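Local coordinates for Lin2634 protein (Listeria innocua, PDB 3MZO), which probably acts as a metal-dependent HD-domain phosphohydrolase of the 5'-deoxynucleotidase YfbR-like family and binds calcium ions, at residues Glu15-Cys20 / His29-His34; Tyr36-Ile41 / Glu63-His68; Phe24-His29 / Gly153-Ile158. All blocks are in the same frame, centred on the assembly; numbering follows the deposited sequence. Where two conformers were deposited one is given.

Interaction 1: residues Glu15-Cys20 / His29-His34; sequences ENIYRC and HSVAEH. With CA (calcium ion), chain K.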
loop_
_atom_site.group_PDB
_atom_site.type_symbol
_atom_site.label_atom_id
_atom_site.label_comp_id
_atom_site.label_asym_id
_atom_site.label_seq_id
_atom_site.Cartn_x
_atom_site.Cartn_y
_atom_site.Cartn_z
ATOM N N GLU B 15 3.050 -9.207 -11.346
ATOM C CA GLU B 15 3.556 -8.246 -10.402
ATOM C C GLU B 15 2.616 -8.037 -9.199
ATOM O O GLU B 15 2.998 -7.386 -8.215
ATOM C CB GLU B 15 3.677 -6.875 -11.079
ATOM C CG GLU B 15 4.595 -6.836 -12.242
ATOM C CD GLU B 15 4.647 -5.437 -12.912
ATOM O OE1 GLU B 15 4.093 -4.427 -12.424
ATOM O OE2 GLU B 15 5.250 -5.362 -13.955
ATOM N N ASN B 16 1.389 -8.527 -9.333
ATOM C CA ASN B 16 0.356 -8.389 -8.311
ATOM C C ASN B 16 0.063 -9.685 -7.562
ATOM O O ASN B 16 -0.893 -9.735 -6.790
ATOM C CB ASN B 16 -0.933 -7.855 -8.964
ATOM C CG ASN B 16 -0.770 -6.434 -9.500
ATOM O OD1 ASN B 16 0.018 -5.639 -8.963
ATOM N ND2 ASN B 16 -1.507 -6.108 -10.563
ATOM N N ILE B 17 0.849 -10.725 -7.843
ATOM C CA ILE B 17 0.776 -12.016 -7.174
ATOM C C ILE B 17 2.076 -12.119 -6.388
ATOM O O ILE B 17 3.174 -11.999 -6.929
ATOM C CB ILE B 17 0.642 -13.162 -8.164
ATOM C CG1 ILE B 17 -0.616 -12.925 -9.000
ATOM C CG2 ILE B 17 0.518 -14.550 -7.423
ATOM C CD1 ILE B 17 -0.734 -13.840 -10.114
ATOM N N TYR B 18 1.924 -12.312 -5.096
ATOM C CA TYR B 18 3.030 -12.334 -4.167
ATOM C C TYR B 18 3.292 -13.712 -3.631
ATOM O O TYR B 18 2.412 -14.564 -3.617
ATOM C CB TYR B 18 2.745 -11.366 -3.059
ATOM C CG TYR B 18 2.754 -9.976 -3.581
ATOM C CD1 TYR B 18 3.943 -9.272 -3.664
ATOM C CD2 TYR B 18 1.590 -9.374 -4.065
ATOM C CE1 TYR B 18 3.987 -7.981 -4.185
ATOM C CE2 TYR B 18 1.619 -8.060 -4.585
ATOM C CZ TYR B 18 2.839 -7.382 -4.633
ATOM O OH TYR B 18 2.944 -6.100 -5.112
ATOM N N ARG B 19 4.533 -13.938 -3.220
ATOM C CA ARG B 19 4.942 -15.236 -2.760
ATOM C C ARG B 19 4.584 -15.392 -1.305
ATOM O O ARG B 19 4.763 -14.455 -0.539
ATOM C CB ARG B 19 6.439 -15.386 -2.981
ATOM C CG ARG B 19 6.735 -15.479 -4.476
ATOM C CD ARG B 19 8.152 -15.393 -4.795
ATOM N NE ARG B 19 9.031 -16.242 -3.996
ATOM C CZ ARG B 19 9.265 -17.540 -4.214
ATOM N NH1 ARG B 19 8.648 -18.226 -5.174
ATOM N NH2 ARG B 19 10.119 -18.175 -3.435
ATOM N N CYS B 20 4.132 -16.595 -0.964
ATOM C CA CYS B 20 3.647 -17.006 0.355
ATOM C C CYS B 20 2.907 -15.906 1.117
ATOM O O CYS B 20 3.343 -15.421 2.132
ATOM C CB CYS B 20 4.712 -17.737 1.199
ATOM S SG CYS B 20 6.472 -17.625 0.718
ATOM N N HIS B 29 7.734 -9.954 -2.244
ATOM C CA HIS B 29 8.367 -10.147 -3.567
ATOM C C HIS B 29 7.302 -10.669 -4.486
ATOM O O HIS B 29 6.620 -11.621 -4.127
ATOM C CB HIS B 29 9.501 -11.177 -3.466
ATOM C CG HIS B 29 10.519 -10.847 -2.415
ATOM N ND1 HIS B 29 11.473 -9.868 -2.586
ATOM C CD2 HIS B 29 10.693 -11.333 -1.161
ATOM C CE1 HIS B 29 12.217 -9.789 -1.490
ATOM N NE2 HIS B 29 11.759 -10.664 -0.608
ATOM N N SER B 30 7.105 -10.030 -5.643
ATOM C CA SER B 30 6.122 -10.530 -6.609
ATOM C C SER B 30 6.643 -11.763 -7.321
ATOM O O SER B 30 7.844 -12.048 -7.314
ATOM C CB SER B 30 5.738 -9.474 -7.634
ATOM O OG SER B 30 6.814 -9.190 -8.525
ATOM N N VAL B 31 5.748 -12.502 -7.947
ATOM C CA VAL B 31 6.192 -13.659 -8.730
ATOM C C VAL B 31 7.086 -13.183 -9.878
ATOM O O VAL B 31 8.033 -13.850 -10.192
ATOM C CB VAL B 31 5.023 -14.497 -9.276
ATOM C CG1 VAL B 31 5.536 -15.626 -10.179
ATOM C CG2 VAL B 31 4.216 -15.094 -8.146
ATOM N N ALA B 32 6.784 -12.017 -10.478
ATOM C CA ALA B 32 7.616 -11.447 -11.535
ATOM C C ALA B 32 9.020 -11.215 -11.013
ATOM O O ALA B 32 10.007 -11.569 -11.673
ATOM C CB ALA B 32 7.032 -10.125 -12.084
ATOM N N GLU B 33 9.121 -10.636 -9.827
ATOM C CA GLU B 33 10.428 -10.352 -9.226
ATOM C C GLU B 33 11.223 -11.609 -8.937
ATOM O O GLU B 33 12.439 -11.696 -9.217
ATOM C CB GLU B 33 10.269 -9.483 -7.978
ATOM C CG GLU B 33 9.979 -8.047 -8.349
ATOM C CD GLU B 33 9.348 -7.182 -7.285
ATOM O OE1 GLU B 33 8.821 -7.718 -6.284
ATOM O OE2 GLU B 33 9.396 -5.950 -7.469
ATOM N N HIS B 34 10.518 -12.601 -8.408
ATOM C CA HIS B 34 11.115 -13.881 -8.159
ATOM C C HIS B 34 11.655 -14.510 -9.445
ATOM O O HIS B 34 12.740 -15.042 -9.442
ATOM C CB HIS B 34 10.098 -14.775 -7.455
ATOM C CG HIS B 34 10.468 -16.212 -7.416
ATOM N ND1 HIS B 34 11.453 -16.702 -6.580
ATOM C CD2 HIS B 34 9.970 -17.276 -8.088
ATOM C CE1 HIS B 34 11.544 -18.015 -6.751
ATOM N NE2 HIS B 34 10.649 -18.386 -7.648
HETATM CA CA CA K . 9.541 -20.911 -7.769
HETATM O O HOH W 1 6.368 -12.097 -0.757
HETATM O O HOH W 2 8.215 -23.055 -8.533
#
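The carbonyl oxygen of Ile17 takes one hydrogen bond, from Val31 N at the start of helix 31-51, and a weaker C-H...O contact from Ser30 CA. The bond from Val31 N to Ile17 O is 2.8 Å long. Two residues further on, Arg19 N donates to His29 O at 3.2 Å. The two backbone bonds flank Tyr18 and Ser30, which form a single antiparallel bridge as a non-hydrogen-bonded pair. Beside it, Ile17 CG2 lies alongside Val31 CG2 at 3.8 Å.

Ser30 is the N-cap of the helix. Its OG accepts from Glu33 N at 3.0 Å, and Ser30 N donates to Glu33 OE1 at 2.9 Å. This reciprocal pair is a capping box. Ser30 OG also bonds Glu33 of the second subunit.

Arg19 reaches from the loop to a metal ligand, His34. Its chain bends at chi3 (48°), which turns NE out of the extended line. The guanidinium lies flat on the His34 ring, with centres 3.5 Å apart and planes 8° apart. NH1 sits over the ring centre, and CD packs against His34 CB. A salt bridge from NE to Glu145 steadies the guanidinium. Asp141 is a second-shell partner: it bonds His34 ND1 and so helps fix the rotation of the ring. His34 NE2 binds a calcium ion at 2.8 Å, together with His68, Asp69 and Asp138. This set of ligands matches the H...HD...D motif of the HD-domain fold, in which His34 is the first histidine.

Interaction 2: residues Tyr36-Ile41 / Glu63-His68; sequences YKVTSI and EKALNH. With CA (calcium ion), chain M; CA (calcium ion), chain K.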
loop_
_atom_site.group_PDB
_atom_site.type_symbol
_atom_site.label_atom_id
_atom_site.label_comp_id
_atom_site.label_asym_id
_atom_site.label_seq_id
_atom_site.Cartn_x
_atom_site.Cartn_y
_atom_site.Cartn_z
ATOM N N TYR B 36 12.604 -13.033 -12.246
ATOM C CA TYR B 36 13.786 -12.250 -12.577
ATOM C C TYR B 36 15.017 -12.704 -11.808
ATOM O O TYR B 36 16.087 -12.953 -12.404
ATOM C CB TYR B 36 13.531 -10.742 -12.394
ATOM C CG TYR B 36 14.817 -9.957 -12.419
ATOM C CD1 TYR B 36 15.531 -9.793 -13.610
ATOM C CD2 TYR B 36 15.362 -9.441 -11.253
ATOM C CE1 TYR B 36 16.766 -9.100 -13.644
ATOM C CE2 TYR B 36 16.596 -8.754 -11.268
ATOM C CZ TYR B 36 17.291 -8.582 -12.474
ATOM O OH TYR B 36 18.508 -7.900 -12.510
ATOM N N LYS B 37 14.875 -12.874 -10.504
ATOM C CA LYS B 37 16.002 -13.259 -9.680
ATOM C C LYS B 37 16.444 -14.714 -9.930
ATOM O O LYS B 37 17.644 -14.987 -10.078
ATOM C CB LYS B 37 15.682 -12.983 -8.185
ATOM C CG LYS B 37 15.519 -11.487 -7.847
ATOM C CD LYS B 37 15.236 -11.222 -6.303
ATOM C CE LYS B 37 13.950 -11.817 -5.839
ATOM N NZ LYS B 37 13.601 -11.412 -4.409
ATOM N N VAL B 38 15.487 -15.636 -10.065
ATOM C CA VAL B 38 15.836 -17.018 -10.355
ATOM C C VAL B 38 16.552 -17.133 -11.698
ATOM O O VAL B 38 17.511 -17.921 -11.822
ATOM C CB VAL B 38 14.624 -17.943 -10.264
ATOM C CG1 VAL B 38 14.888 -19.367 -10.795
ATOM C CG2 VAL B 38 14.142 -18.023 -8.771
ATOM N N THR B 39 16.098 -16.374 -12.696
ATOM C CA THR B 39 16.741 -16.401 -14.031
ATOM C C THR B 39 18.178 -15.834 -13.932
ATOM O O THR B 39 19.121 -16.437 -14.449
ATOM C CB THR B 39 15.884 -15.712 -15.091
ATOM O OG1 THR B 39 14.564 -16.269 -15.047
ATOM C CG2 THR B 39 16.446 -15.944 -16.498
ATOM N N SER B 40 18.365 -14.747 -13.194
ATOM C CA SER B 40 19.717 -14.231 -12.922
ATOM C C SER B 40 20.638 -15.188 -12.186
ATOM O O SER B 40 21.820 -15.354 -12.570
ATOM C CB SER B 40 19.630 -12.900 -12.216
ATOM O OG SER B 40 18.870 -11.979 -12.996
ATOM N N ILE B 41 20.098 -15.837 -11.145
ATOM C CA ILE B 41 20.810 -16.880 -10.409
ATOM C C ILE B 41 21.191 -18.039 -11.342
ATOM O O ILE B 41 22.343 -18.462 -11.362
ATOM C CB ILE B 41 19.975 -17.377 -9.161
ATOM C CG1 ILE B 41 19.890 -16.262 -8.094
ATOM C CG2 ILE B 41 20.570 -18.656 -8.552
ATOM C CD1 ILE B 41 18.691 -16.417 -7.108
ATOM N N GLU B 63 14.966 -20.508 -20.640
ATOM C CA GLU B 63 13.547 -20.764 -20.790
ATOM C C GLU B 63 12.945 -21.495 -19.569
ATOM O O GLU B 63 11.834 -21.191 -19.175
ATOM C CB GLU B 63 13.219 -21.458 -22.126
ATOM C CG GLU B 63 13.513 -22.891 -22.188
ATOM C CD GLU B 63 13.441 -23.472 -23.619
ATOM O OE1 GLU B 63 13.152 -22.739 -24.613
ATOM O OE2 GLU B 63 13.666 -24.692 -23.718
ATOM N N LYS B 64 13.682 -22.414 -18.962
ATOM C CA LYS B 64 13.207 -23.074 -17.752
ATOM C C LYS B 64 13.084 -22.087 -16.589
ATOM O O LYS B 64 12.040 -22.042 -15.921
ATOM C CB LYS B 64 14.142 -24.233 -17.352
ATOM C CG LYS B 64 14.046 -25.452 -18.236
ATOM C CD LYS B 64 15.246 -26.408 -18.010
ATOM C CE LYS B 64 15.094 -27.713 -18.805
ATOM N NZ LYS B 64 13.920 -28.477 -18.368
ATOM N N ALA B 65 14.122 -21.272 -16.366
ATOM C CA ALA B 65 14.164 -20.325 -15.247
ATOM C C ALA B 65 13.174 -19.180 -15.416
ATOM O O ALA B 65 12.479 -18.795 -14.458
ATOM C CB ALA B 65 15.578 -19.773 -15.065
ATOM N N LEU B 66 13.080 -18.648 -16.631
ATOM C CA LEU B 66 12.234 -17.500 -16.891
ATOM C C LEU B 66 10.744 -17.799 -16.689
ATOM O O LEU B 66 10.013 -16.993 -16.120
ATOM C CB LEU B 66 12.454 -16.961 -18.317
ATOM C CG LEU B 66 11.697 -15.659 -18.598
ATOM C CD1 LEU B 66 12.272 -14.498 -17.775
ATOM C CD2 LEU B 66 11.698 -15.361 -20.111
ATOM N N ASN B 67 10.313 -18.955 -17.171
ATOM C CA ASN B 67 8.910 -19.307 -17.252
ATOM C C ASN B 67 8.386 -20.211 -16.138
ATOM O O ASN B 67 7.224 -20.522 -16.135
ATOM C CB ASN B 67 8.661 -19.972 -18.591
ATOM C CG ASN B 67 9.155 -19.110 -19.765
ATOM O OD1 ASN B 67 8.696 -17.989 -19.943
ATOM N ND2 ASN B 67 10.091 -19.632 -20.544
ATOM N N HIS B 68 9.214 -20.564 -15.168
ATOM C CA HIS B 68 8.860 -21.646 -14.243
ATOM C C HIS B 68 7.684 -21.316 -13.336
ATOM O O HIS B 68 7.012 -22.228 -12.940
ATOM C CB HIS B 68 10.045 -22.115 -13.391
ATOM C CG HIS B 68 10.389 -21.222 -12.235
ATOM N ND1 HIS B 68 11.049 -20.030 -12.386
ATOM C CD2 HIS B 68 10.253 -21.405 -10.904
ATOM C CE1 HIS B 68 11.244 -19.477 -11.202
ATOM N NE2 HIS B 68 10.767 -20.290 -10.282
HETATM CA CA CA M . 6.225 -23.296 -10.756
HETATM CA CA CA K . 9.541 -20.911 -7.769
HETATM O O HOH W 2 8.215 -23.055 -8.533
HETATM O O HOH W 3 4.511 -22.543 -9.093
HETATM O O HOH W 4 8.218 -24.879 -11.239
HETATM O O HOH W 5 4.837 -23.886 -12.344
#
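Thr39 and Ala65 mark the tight part of this helix pair. Their CA atoms are only 4.8 Å apart. The axes of 36-41 and 63-67 approach to 8.0 Å and run nearly antiparallel, at 160°. Thr39 OG1 is anti to its own carbonyl carbon (chi1 -52°) and rests on the backbone of the other helix, 3.2 Å from Leu66 CA. It bonds Ser35 O in its own helix. The methyl of Ala65 packs against Thr39, with Ala65 CB 3.6 Å from Thr39 OG1.

The packing is looser towards the metals. Val38 CG1 lies 4.3 Å from Ala65 CB and touches His68 CE1 at 3.7 Å. The His68 ring is held by ND1, which donates to Ala65 O at 2.8 Å, close to the ring plane. NE2 binds one calcium ion, which lies in the plane of the ring. His68 O binds a second calcium ion, which also carries three waters, so this end is hydrated.

Helix 129-151 lies against Val38 and His68 through Ser137, Asp141 and Leu134. Helix 114-121 packs on Glu63 and Asn67, while Leu66 of the second subunit meets Thr39.

Interaction 3: residues Phe24-His29 / Gly153-Ile158; sequences FKYQEH and GNPENI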
loop_
_atom_site.group_PDB
_atom_site.type_symbol
_atom_site.label_atom_id
_atom_site.label_comp_id
_atom_site.label_asym_id
_atom_site.label_seq_id
_atom_site.Cartn_x
_atom_site.Cartn_y
_atom_site.Cartn_z
ATOM N N PHE B 24 3.330 -12.328 8.091
ATOM C CA PHE B 24 4.020 -11.045 7.972
ATOM C C PHE B 24 5.426 -11.233 7.426
ATOM O O PHE B 24 6.156 -12.106 7.906
ATOM C CB PHE B 24 4.133 -10.329 9.330
ATOM C CG PHE B 24 4.960 -9.101 9.252
ATOM C CD1 PHE B 24 4.416 -7.932 8.770
ATOM C CD2 PHE B 24 6.328 -9.130 9.590
ATOM C CE1 PHE B 24 5.196 -6.804 8.619
ATOM C CE2 PHE B 24 7.108 -7.987 9.464
ATOM C CZ PHE B 24 6.545 -6.825 8.973
ATOM N N LYS B 25 5.778 -10.448 6.414
ATOM C CA LYS B 25 7.136 -10.377 5.905
ATOM C C LYS B 25 7.550 -8.922 5.896
ATOM O O LYS B 25 6.748 -8.058 5.525
ATOM C CB LYS B 25 7.245 -10.907 4.465
ATOM C CG LYS B 25 6.800 -12.340 4.277
ATOM C CD LYS B 25 6.794 -12.682 2.803
ATOM C CE LYS B 25 5.694 -13.646 2.427
ATOM N NZ LYS B 25 6.182 -15.065 2.198
ATOM N N TYR B 26 8.802 -8.640 6.257
ATOM C CA TYR B 26 9.270 -7.240 6.181
ATOM C C TYR B 26 9.324 -6.787 4.727
ATOM O O TYR B 26 9.044 -5.646 4.443
ATOM C CB TYR B 26 10.620 -7.044 6.882
ATOM C CG TYR B 26 10.600 -7.213 8.404
ATOM C CD1 TYR B 26 10.208 -6.173 9.242
ATOM C CD2 TYR B 26 11.042 -8.398 9.000
ATOM C CE1 TYR B 26 10.212 -6.325 10.604
ATOM C CE2 TYR B 26 11.057 -8.549 10.363
ATOM C CZ TYR B 26 10.661 -7.512 11.158
ATOM O OH TYR B 26 10.674 -7.694 12.519
ATOM N N GLN B 27 9.690 -7.687 3.809
ATOM C CA GLN B 27 9.723 -7.399 2.373
ATOM C C GLN B 27 8.945 -8.449 1.584
ATOM O O GLN B 27 9.215 -9.647 1.725
ATOM C CB GLN B 27 11.147 -7.458 1.873
ATOM C CG GLN B 27 12.072 -6.477 2.505
ATOM C CD GLN B 27 13.388 -6.435 1.791
ATOM O OE1 GLN B 27 14.435 -6.545 2.415
ATOM N NE2 GLN B 27 13.340 -6.317 0.462
ATOM N N GLU B 28 8.011 -8.005 0.759
ATOM C CA GLU B 28 7.235 -8.862 -0.141
ATOM C C GLU B 28 7.959 -8.894 -1.492
ATOM O O GLU B 28 8.695 -7.976 -1.822
ATOM C CB GLU B 28 5.830 -8.309 -0.353
ATOM C CG GLU B 28 4.923 -8.415 0.895
ATOM C CD GLU B 28 4.070 -9.687 0.949
ATOM O OE1 GLU B 28 3.032 -9.723 0.233
ATOM O OE2 GLU B 28 4.404 -10.623 1.726
ATOM N N HIS B 29 7.734 -9.954 -2.244
ATOM C CA HIS B 29 8.367 -10.147 -3.567
ATOM C C HIS B 29 7.302 -10.669 -4.486
ATOM O O HIS B 29 6.620 -11.621 -4.127
ATOM C CB HIS B 29 9.501 -11.177 -3.466
ATOM C CG HIS B 29 10.519 -10.847 -2.415
ATOM N ND1 HIS B 29 11.473 -9.868 -2.586
ATOM C CD2 HIS B 29 10.693 -11.333 -1.161
ATOM C CE1 HIS B 29 12.217 -9.789 -1.490
ATOM N NE2 HIS B 29 11.759 -10.664 -0.608
ATOM N N GLY B 153 14.986 -10.509 12.083
ATOM C CA GLY B 153 14.379 -10.988 13.317
ATOM C C GLY B 153 12.872 -11.215 13.184
ATOM O O GLY B 153 12.145 -11.056 14.139
ATOM N N ASN B 154 12.405 -11.566 11.992
ATOM C CA ASN B 154 11.019 -11.872 11.808
ATOM C C ASN B 154 10.589 -12.900 12.862
ATOM O O ASN B 154 11.203 -13.947 12.995
ATOM C CB ASN B 154 10.778 -12.413 10.400
ATOM C CG ASN B 154 9.303 -12.552 10.076
ATOM O OD1 ASN B 154 8.555 -13.106 10.876
ATOM N ND2 ASN B 154 8.885 -12.064 8.895
ATOM N N PRO B 155 9.529 -12.605 13.608
ATOM C CA PRO B 155 9.243 -13.516 14.686
ATOM C C PRO B 155 8.720 -14.896 14.269
ATOM O O PRO B 155 8.715 -15.778 15.103
ATOM C CB PRO B 155 8.202 -12.765 15.533
ATOM C CG PRO B 155 7.687 -11.655 14.658
ATOM C CD PRO B 155 8.776 -11.341 13.699
ATOM N N GLU B 156 8.302 -15.088 13.023
ATOM C CA GLU B 156 7.703 -16.355 12.617
ATOM C C GLU B 156 8.718 -17.458 12.364
ATOM O O GLU B 156 9.587 -17.318 11.503
ATOM C CB GLU B 156 6.862 -16.165 11.342
ATOM C CG GLU B 156 5.563 -15.375 11.544
ATOM C CD GLU B 156 4.538 -16.091 12.430
ATOM O OE1 GLU B 156 4.714 -17.286 12.757
ATOM O OE2 GLU B 156 3.538 -15.452 12.807
ATOM N N ASN B 157 8.572 -18.589 13.058
ATOM C CA ASN B 157 9.505 -19.711 12.854
ATOM C C ASN B 157 9.472 -20.284 11.432
ATOM O O ASN B 157 10.428 -20.948 11.018
ATOM C CB ASN B 157 9.289 -20.849 13.877
ATOM C CG ASN B 157 10.522 -21.785 13.982
ATOM O OD1 ASN B 157 11.638 -21.335 14.287
ATOM N ND2 ASN B 157 10.318 -23.088 13.715
ATOM N N ILE B 158 8.391 -20.039 10.690
ATOM C CA ILE B 158 8.273 -20.561 9.343
ATOM C C ILE B 158 9.531 -20.232 8.511
ATOM O O ILE B 158 9.993 -21.053 7.745
ATOM C CB ILE B 158 6.983 -20.054 8.620
ATOM C CG1 ILE B 158 6.655 -20.936 7.421
ATOM C CG2 ILE B 158 7.113 -18.623 8.114
ATOM C CD1 ILE B 158 6.301 -22.355 7.797
HETATM O O HOH W 6 2.589 -13.298 10.797
#
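Asn154 CG stands anti to its backbone N (chi1 -171°), which puts CG on the side of Phe24; from there the amide ND2 reaches Phe24 O. Tyr26 CG is anti to its own carbonyl carbon (chi1 -67°), and its ring edge comes up beside the backbone of Asn154. The main bond runs from Asn154 ND2 to Phe24 O at 2.9 Å. It is nearly straight, with an angle of 171° at the hydrogen. Phe24 O lies in the amide plane, while the donor is tilted from the carbonyl plane.

The other end of the amide is used as well. Asn154 OD1 accepts from Glu156 N at 2.9 Å, so both ends are pinned and the flip of the group is settled. ND2 has a second partner in Glu149 of helix 129-151. Glu149 also takes the backbone N-H groups of Tyr26 and Gln27, so it ties this helix to both segments.

The apolar part is small. Tyr26 CE2 meets Asn154 CA at 3.6 Å, at the ring edge and near its plane. On one face of the same ring, Phe24 CE2 sits 3.5 Å above the centre. A water accepts from Phe24 N at 3.0 Å and donates to Glu156 OE2 at 3.1 Å, adding a solvent bridge at the surface.

The fourth subunit meets the aromatic pair. Its Lys152 O bonds Tyr26 OH, its Lys152 side chain makes a cation-pi contact with Phe24, and its Tyr26 packs edge-to-face on Tyr26. The contact ties the loop before helix 31-51 to the turn between helices 129-151 and 158-172. In that turn a Schellman motif, with Gly153 at positive phi, runs straight into the Asx turn of Asn154.

Interactions 1 and 2 both use helix 31-51 and meet at the metal site. Their centres are 13 Å apart. His34 NE2 of interaction 1 and His68 NE2 of interaction 2 are 3.3 Å apart and bind the same calcium ion, which also carries a water. Interaction 3 lies further out. Its centre is 15 Å from that of interaction 1 and 23 Å from that of interaction 2, and the Lys25 side chain is about 11 Å from a calcium ion. His29 belongs to both interaction 1 and interaction 3. Lys25 NZ makes a weak bond to Cys20 O at 2.9 Å, another tie between the loop pieces leading into helix 31-51.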